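Local coordinates for protein ferritin light chain (Trichoplusia ni, PDB 1Z6O) that stores iron in a soluble, non-toxic form as the light chain of a secreted ferritin, probably facilitating nucleation of the ferrihydrite core in a shell of light and heavy chains, at the interface of chains A and B. Coordinates in Å, arbitrary orientation; residue numbers count along the deposited sequence, not the author numbering. Chains: chain A/B, Ferritin light chain.

Contacts 1 and 2 join the same two light chains at places whose C-alpha centres lie about 28 Å apart. On chain B both draw on helices 122-148 and 157-190: contact 1 uses the last turns of the first and the first half of the second, contact 2 the start of the first and the end of the second. Chain A brings different parts to each, the start of its own helix 157-190 with neighbouring loops to contact 1 and the N-terminal extension to contact 2. The extension thus adds a second hold on the helix pair that already receives the end of the neighbouring bundle, within a ferritin of 12 light and 12 heavy chains.

Contact 1: the interface of chains A and B. Residues chain A 28, 97, 156-158; chain B 141, 144, 164, 168, 172.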
ATOM      1  N   TYR A  28      25.396  18.764 -46.877  1.00 17.21           N
ATOM      2  CA  TYR A  28      24.264  19.202 -47.699  1.00 19.00           C
ATOM      3  C   TYR A  28      24.160  20.719 -47.569  1.00 20.30           C
ATOM      4  O   TYR A  28      24.789  21.314 -46.683  1.00 18.62           O
ATOM      5  CB  TYR A  28      22.954  18.491 -47.302  1.00 19.06           C
ATOM      6  CG  TYR A  28      22.445  18.782 -45.910  1.00 18.36           C
ATOM      7  CD1 TYR A  28      21.463  19.746 -45.695  1.00 17.46           C
ATOM      8  CD2 TYR A  28      22.934  18.074 -44.809  1.00 17.62           C
ATOM      9  CE1 TYR A  28      20.969  20.001 -44.404  1.00 18.95           C
ATOM     10  CE2 TYR A  28      22.458  18.315 -43.523  1.00 17.79           C
ATOM     11  CZ  TYR A  28      21.476  19.276 -43.328  1.00 19.26           C
ATOM     12  OH  TYR A  28      20.997  19.506 -42.060  1.00 20.89           O
ATOM     13  N   ARG A  97      27.393  17.674 -39.364  1.00 14.70           N
ATOM     14  CA  ARG A  97      27.190  18.327 -40.657  1.00 15.94           C
ATOM     15  C   ARG A  97      28.210  17.911 -41.725  1.00 18.26           C
ATOM     16  O   ARG A  97      28.308  18.540 -42.779  1.00 17.44           O
ATOM     17  CB  ARG A  97      27.170  19.862 -40.487  1.00 16.04           C
ATOM     18  CG  ARG A  97      25.964  20.387 -39.661  1.00 15.61           C
ATOM     19  CD  ARG A  97      24.610  20.012 -40.311  1.00 16.35           C
ATOM     20  NE  ARG A  97      24.530  20.448 -41.705  1.00 15.62           N
ATOM     21  CZ  ARG A  97      24.235  21.684 -42.102  1.00 21.62           C
ATOM     22  NH1 ARG A  97      23.970  22.640 -41.215  1.00 16.96           N
ATOM     23  NH2 ARG A  97      24.228  21.974 -43.398  1.00 16.38           N
ATOM     24  N   ASP A 156      22.213  28.812 -44.473  1.00 18.32           N
ATOM     25  CA  ASP A 156      22.159  27.599 -43.661  1.00 18.31           C
ATOM     26  C   ASP A 156      21.357  27.828 -42.385  1.00 16.28           C
ATOM     27  O   ASP A 156      21.897  28.183 -41.335  1.00 16.33           O
ATOM     28  CB  ASP A 156      23.565  27.111 -43.319  1.00 18.00           C
ATOM     29  CG  ASP A 156      23.571  25.644 -42.939  1.00 23.89           C
ATOM     30  OD1 ASP A 156      22.839  25.283 -41.989  1.00 20.07           O
ATOM     31  OD2 ASP A 156      24.276  24.848 -43.597  1.00 21.82           O
ATOM     32  N   PRO A 157      20.040  27.634 -42.473  1.00 17.02           N
ATOM     33  CA  PRO A 157      19.185  27.833 -41.303  1.00 17.19           C
ATOM     34  C   PRO A 157      19.334  26.743 -40.248  1.00 16.16           C
ATOM     35  O   PRO A 157      18.836  26.899 -39.135  1.00 15.72           O
ATOM     36  CB  PRO A 157      17.776  27.909 -41.904  1.00 17.15           C
ATOM     37  CG  PRO A 157      17.874  27.040 -43.126  1.00 18.02           C
ATOM     38  CD  PRO A 157      19.251  27.351 -43.690  1.00 16.52           C
ATOM     39  N   GLU A 158      20.014  25.648 -40.585  1.00 15.32           N
ATOM     40  CA  GLU A 158      20.223  24.588 -39.595  1.00 16.24           C
ATOM     41  C   GLU A 158      21.224  25.132 -38.574  1.00 17.48           C
ATOM     42  O   GLU A 158      21.023  25.004 -37.364  1.00 14.95           O
ATOM     43  CB  GLU A 158      20.763  23.312 -40.253  1.00 14.17           C
ATOM     44  CG  GLU A 158      20.699  22.070 -39.339  1.00 16.72           C
ATOM     45  CD  GLU A 158      21.789  22.025 -38.257  1.00 24.61           C
ATOM     46  OE1 GLU A 158      21.491  21.520 -37.147  1.00 24.75           O
ATOM     47  OE2 GLU A 158      22.940  22.465 -38.507  1.00 20.59           O
TER
ATOM     48  N   PHE B 141      15.651  24.333 -46.964  1.00 14.84           N
ATOM     49  CA  PHE B 141      16.545  25.504 -46.972  1.00 16.66           C
ATOM     50  C   PHE B 141      16.043  26.519 -48.006  1.00 18.87           C
ATOM     51  O   PHE B 141      16.063  27.725 -47.782  1.00 16.64           O
ATOM     52  CB  PHE B 141      17.974  25.098 -47.362  1.00 14.23           C
ATOM     53  CG  PHE B 141      18.808  24.545 -46.220  1.00 15.62           C
ATOM     54  CD1 PHE B 141      18.214  24.105 -45.033  1.00 15.59           C
ATOM     55  CD2 PHE B 141      20.197  24.460 -46.352  1.00 19.57           C
ATOM     56  CE1 PHE B 141      19.002  23.583 -43.981  1.00 17.06           C
ATOM     57  CE2 PHE B 141      20.991  23.942 -45.314  1.00 20.66           C
ATOM     58  CZ  PHE B 141      20.386  23.500 -44.123  1.00 17.51           C
ATOM     59  N   HIS B 144      12.853  28.262 -46.826  1.00 15.76           N
ATOM     60  CA  HIS B 144      13.245  29.148 -45.733  1.00 16.42           C
ATOM     61  C   HIS B 144      13.845  30.442 -46.315  1.00 17.58           C
ATOM     62  O   HIS B 144      13.523  31.550 -45.877  1.00 16.56           O
ATOM     63  CB  HIS B 144      14.269  28.418 -44.850  1.00 13.74           C
ATOM     64  CG  HIS B 144      14.647  29.158 -43.605  1.00 15.86           C
ATOM     65  ND1 HIS B 144      15.502  30.240 -43.609  1.00 17.16           N
ATOM     66  CD2 HIS B 144      14.314  28.943 -42.304  1.00 14.11           C
ATOM     67  CE1 HIS B 144      15.682  30.661 -42.366  1.00 19.05           C
ATOM     68  NE2 HIS B 144      14.973  29.889 -41.557  1.00 15.95           N
ATOM     69  N   GLU B 164      12.266  25.522 -39.324  1.00 16.15           N
ATOM     70  CA  GLU B 164      13.384  25.321 -38.405  1.00 17.64           C
ATOM     71  C   GLU B 164      13.068  24.274 -37.351  1.00 22.08           C
ATOM     72  O   GLU B 164      13.861  23.368 -37.107  1.00 20.87           O
ATOM     73  CB  GLU B 164      13.749  26.645 -37.704  1.00 16.80           C
ATOM     74  CG  GLU B 164      14.442  27.644 -38.644  1.00 15.90           C
ATOM     75  CD  GLU B 164      14.572  29.052 -38.068  1.00 23.21           C
ATOM     76  OE1 GLU B 164      14.277  29.266 -36.873  1.00 20.08           O
ATOM     77  OE2 GLU B 164      14.974  29.957 -38.825  1.00 22.11           O
ATOM     78  N   ILE B 168      14.069  21.186 -40.303  1.00 18.48           N
ATOM     79  CA  ILE B 168      15.496  21.451 -40.340  1.00 18.89           C
ATOM     80  C   ILE B 168      16.362  20.816 -39.254  1.00 20.73           C
ATOM     81  O   ILE B 168      17.398  20.224 -39.562  1.00 18.88           O
ATOM     82  CB  ILE B 168      15.695  22.985 -40.434  1.00 17.72           C
ATOM     83  CG1 ILE B 168      15.209  23.444 -41.821  1.00 17.79           C
ATOM     84  CG2 ILE B 168      17.163  23.372 -40.204  1.00 17.82           C
ATOM     85  CD1 ILE B 168      15.084  24.969 -41.988  1.00 18.16           C
ATOM     86  N   ALA B 172      19.317  17.127 -40.153  1.00 16.14           N
ATOM     87  CA  ALA B 172      20.755  16.953 -39.938  1.00 19.03           C
ATOM     88  C   ALA B 172      21.065  15.607 -39.289  1.00 18.85           C
ATOM     89  O   ALA B 172      22.021  14.938 -39.662  1.00 17.72           O
ATOM     90  CB  ALA B 172      21.312  18.098 -39.077  1.00 19.10           C
TER
HETATM   91  O   HOH W   1      18.734  20.752 -41.788  1.00 16.65           O
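The first turn of helix 157-190 in chain A, entered from an extended A:Asp156 (phi -127°, psi 87°), meets the flank of helices 122-148 and 157-190 of chain B, a contact between four-helix bundles of the ferritin shell. A:Pro157 is its wedge. CD lies over the centre of the B:Phe141 ring, 3.7 Å from the centroid, while CB sits over the face of the B:His144 imidazole, 3.4 Å from its centroid; both are CH-pi contacts. The imidazole is held at its edge within its own chain: NE2 gives a nearly straight bond of 2.7 Å to B:Glu164 OE2, in the ring plane and on the anti side of the carboxylate, which should limit rotation of the ring and so help set the face offered to the proline. With CG anti to the backbone N (chi1 -174°), the ring of B:His144 runs alongside A:Pro157 and presents a face to it. Next along, B:Ile168 turns its CG2 branch against A:Glu158 CA at 3.3 Å and its CD1 toward A:Pro157 CG. The CZ end of B:Phe141 reaches A:Tyr28 CE1 at 3.6 Å, the two side chains crossing at about a right angle. Behind this surface A:Arg97 holds A:Asp156 end-on, NH1 to OD1 and NH2 to OD2, and NH1 also bonds A:Glu158 OE2, tilted from the guanidinium plane. NH2 lies over the centre of the A:Tyr28 ring. The phenol OH of A:Tyr28 packs on B:Ala172 CB at 3.3 Å and binds a water at 2.6 Å, which in turn lies 2.6 Å from the backbone B:Ile168 O.

Contact 2: the interface of chains A and B. Residues chain A 12, 19, 21; chain B 123, 186, 189-190.
The N-terminal extension of chain A, in the stretch of loop that follows helix 4-11, lies against the paired ends of two bundle helices of chain B: the start of helix 122-148, with B:Leu123, and the end of helix 157-190, with B:Lys186, B:Ile189 and B:Thr190. A:Leu19 makes the main contact, hiding 64 Å² of its surface. Its CG stands anti to the backbone N (chi1 -160°), which carries the isobutyl group toward the last turn of helix 157-190. There the CD2 branch meets B:Ile189 CG2 at 3.7 Å, the two side chains crossing at about a right angle. Nearer the backbone, A:Leu19 CB packs against the methyl of B:Thr190, with CG2 3.7 Å away. That methyl is turned to the leucine while the hydroxyl on the other branch faces its own helix: OG1 donates to the carbonyl B:Lys186 O at 3.1 Å, from a position tilted 34° from the carbonyl plane. The hydroxyl is thereby satisfied inside chain B and the methyl is left for the neighbour.

B:Lys186 runs in an extended chain beside A:Leu19. The position of its tip near the backbone oxygen A:Leu19 O is doubtful, and the amino group NZ is not hydrogen-bonded to that oxygen. At the tip of the A:Leu19 side chain, the CD2 methyl also lies 4.0 Å from B:Lys186 CA, on the helix backbone itself.

On the other helix, the contact is looser. A:Leu21 and B:Leu123 reach toward each other tip to tip, their CD1 and CD2 methyls 4.2 Å apart. The same B:Leu123 CD2 also touches the sulfur of A:Cys12, with SG at 4.0 Å.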
ATOM      1  N   CYS A  12      30.372   0.788 -58.216  1.00 40.35           N
ATOM      2  CA  CYS A  12      30.011  -0.613 -58.037  1.00 44.21           C
ATOM      3  C   CYS A  12      29.922  -1.335 -59.379  1.00 55.39           C
ATOM      4  O   CYS A  12      29.391  -2.442 -59.466  1.00 54.99           O
ATOM      5  CB  CYS A  12      28.686  -0.743 -57.270  1.00 42.49           C
ATOM      6  SG  CYS A  12      28.807  -0.266 -55.510  1.00 39.40           S
ATOM      7  N   LEU A  19      36.153   2.290 -54.460  1.00 47.86           N
ATOM      8  CA  LEU A  19      34.845   2.704 -53.976  1.00 41.06           C
ATOM      9  C   LEU A  19      35.022   4.006 -53.201  1.00 42.04           C
ATOM     10  O   LEU A  19      34.882   4.040 -51.979  1.00 45.59           O
ATOM     11  CB  LEU A  19      34.256   1.605 -53.078  1.00 36.86           C
ATOM     12  CG  LEU A  19      32.742   1.616 -52.866  1.00 37.16           C
ATOM     13  CD1 LEU A  19      32.053   1.425 -54.202  1.00 40.43           C
ATOM     14  CD2 LEU A  19      32.328   0.512 -51.894  1.00 32.02           C
ATOM     15  N   LEU A  21      33.199   7.012 -53.395  1.00 29.72           N
ATOM     16  CA  LEU A  21      31.924   7.556 -52.924  1.00 28.49           C
ATOM     17  C   LEU A  21      32.058   8.934 -52.270  1.00 30.53           C
ATOM     18  O   LEU A  21      31.608   9.145 -51.144  1.00 27.84           O
ATOM     19  CB  LEU A  21      31.270   6.580 -51.935  1.00 23.80           C
ATOM     20  CG  LEU A  21      31.117   5.140 -52.438  1.00 28.05           C
ATOM     21  CD1 LEU A  21      30.351   4.329 -51.397  1.00 25.79           C
ATOM     22  CD2 LEU A  21      30.381   5.114 -53.774  1.00 25.11           C
TER
ATOM     23  N   LEU B 123      23.843  -1.208 -50.248  1.00 19.39           N
ATOM     24  CA  LEU B 123      24.551   0.069 -50.379  1.00 22.59           C
ATOM     25  C   LEU B 123      23.777   1.032 -51.287  1.00 21.76           C
ATOM     26  O   LEU B 123      23.637   2.215 -50.968  1.00 18.81           O
ATOM     27  CB  LEU B 123      25.971  -0.142 -50.925  1.00 19.39           C
ATOM     28  CG  LEU B 123      26.766   1.150 -51.190  1.00 22.28           C
ATOM     29  CD1 LEU B 123      26.895   1.975 -49.907  1.00 21.80           C
ATOM     30  CD2 LEU B 123      28.154   0.791 -51.726  1.00 23.36           C
ATOM     31  N   LYS B 186      30.605   0.742 -47.088  1.00 18.86           N
ATOM     32  CA  LYS B 186      31.758   0.944 -47.957  1.00 21.16           C
ATOM     33  C   LYS B 186      32.967   0.186 -47.394  1.00 23.78           C
ATOM     34  O   LYS B 186      33.708  -0.463 -48.136  1.00 22.16           O
ATOM     35  CB  LYS B 186      32.081   2.442 -48.059  1.00 21.60           C
ATOM     36  CG  LYS B 186      33.415   2.754 -48.724  1.00 29.95           C
ATOM     37  CD  LYS B 186      33.691   4.263 -48.715  1.00 37.01           C
ATOM     38  CE  LYS B 186      35.129   4.554 -49.132  1.00 49.00           C
ATOM     39  NZ  LYS B 186      35.400   6.016 -49.271  1.00 56.94           N
ATOM     40  N   ILE B 189      32.748  -3.566 -47.819  1.00 21.67           N
ATOM     41  CA  ILE B 189      32.991  -3.926 -49.209  1.00 22.65           C
ATOM     42  C   ILE B 189      34.464  -3.860 -49.597  1.00 24.43           C
ATOM     43  O   ILE B 189      34.949  -4.707 -50.343  1.00 28.18           O
ATOM     44  CB  ILE B 189      32.176  -2.992 -50.158  1.00 23.88           C
ATOM     45  CG1 ILE B 189      30.686  -3.315 -50.030  1.00 21.79           C
ATOM     46  CG2 ILE B 189      32.664  -3.128 -51.620  1.00 25.72           C
ATOM     47  CD1 ILE B 189      29.769  -2.230 -50.608  1.00 23.10           C
ATOM     48  N   THR B 190      35.182  -2.874 -49.077  1.00 24.68           N
ATOM     49  CA  THR B 190      36.576  -2.702 -49.459  1.00 31.34           C
ATOM     50  C   THR B 190      37.657  -3.343 -48.596  1.00 35.26           C
ATOM     51  O   THR B 190      38.671  -3.791 -49.124  1.00 30.65           O
ATOM     52  CB  THR B 190      36.916  -1.202 -49.603  1.00 32.49           C
ATOM     53  OG1 THR B 190      36.807  -0.560 -48.329  1.00 37.84           O
ATOM     54  CG2 THR B 190      35.949  -0.531 -50.572  1.00 35.92           C
TER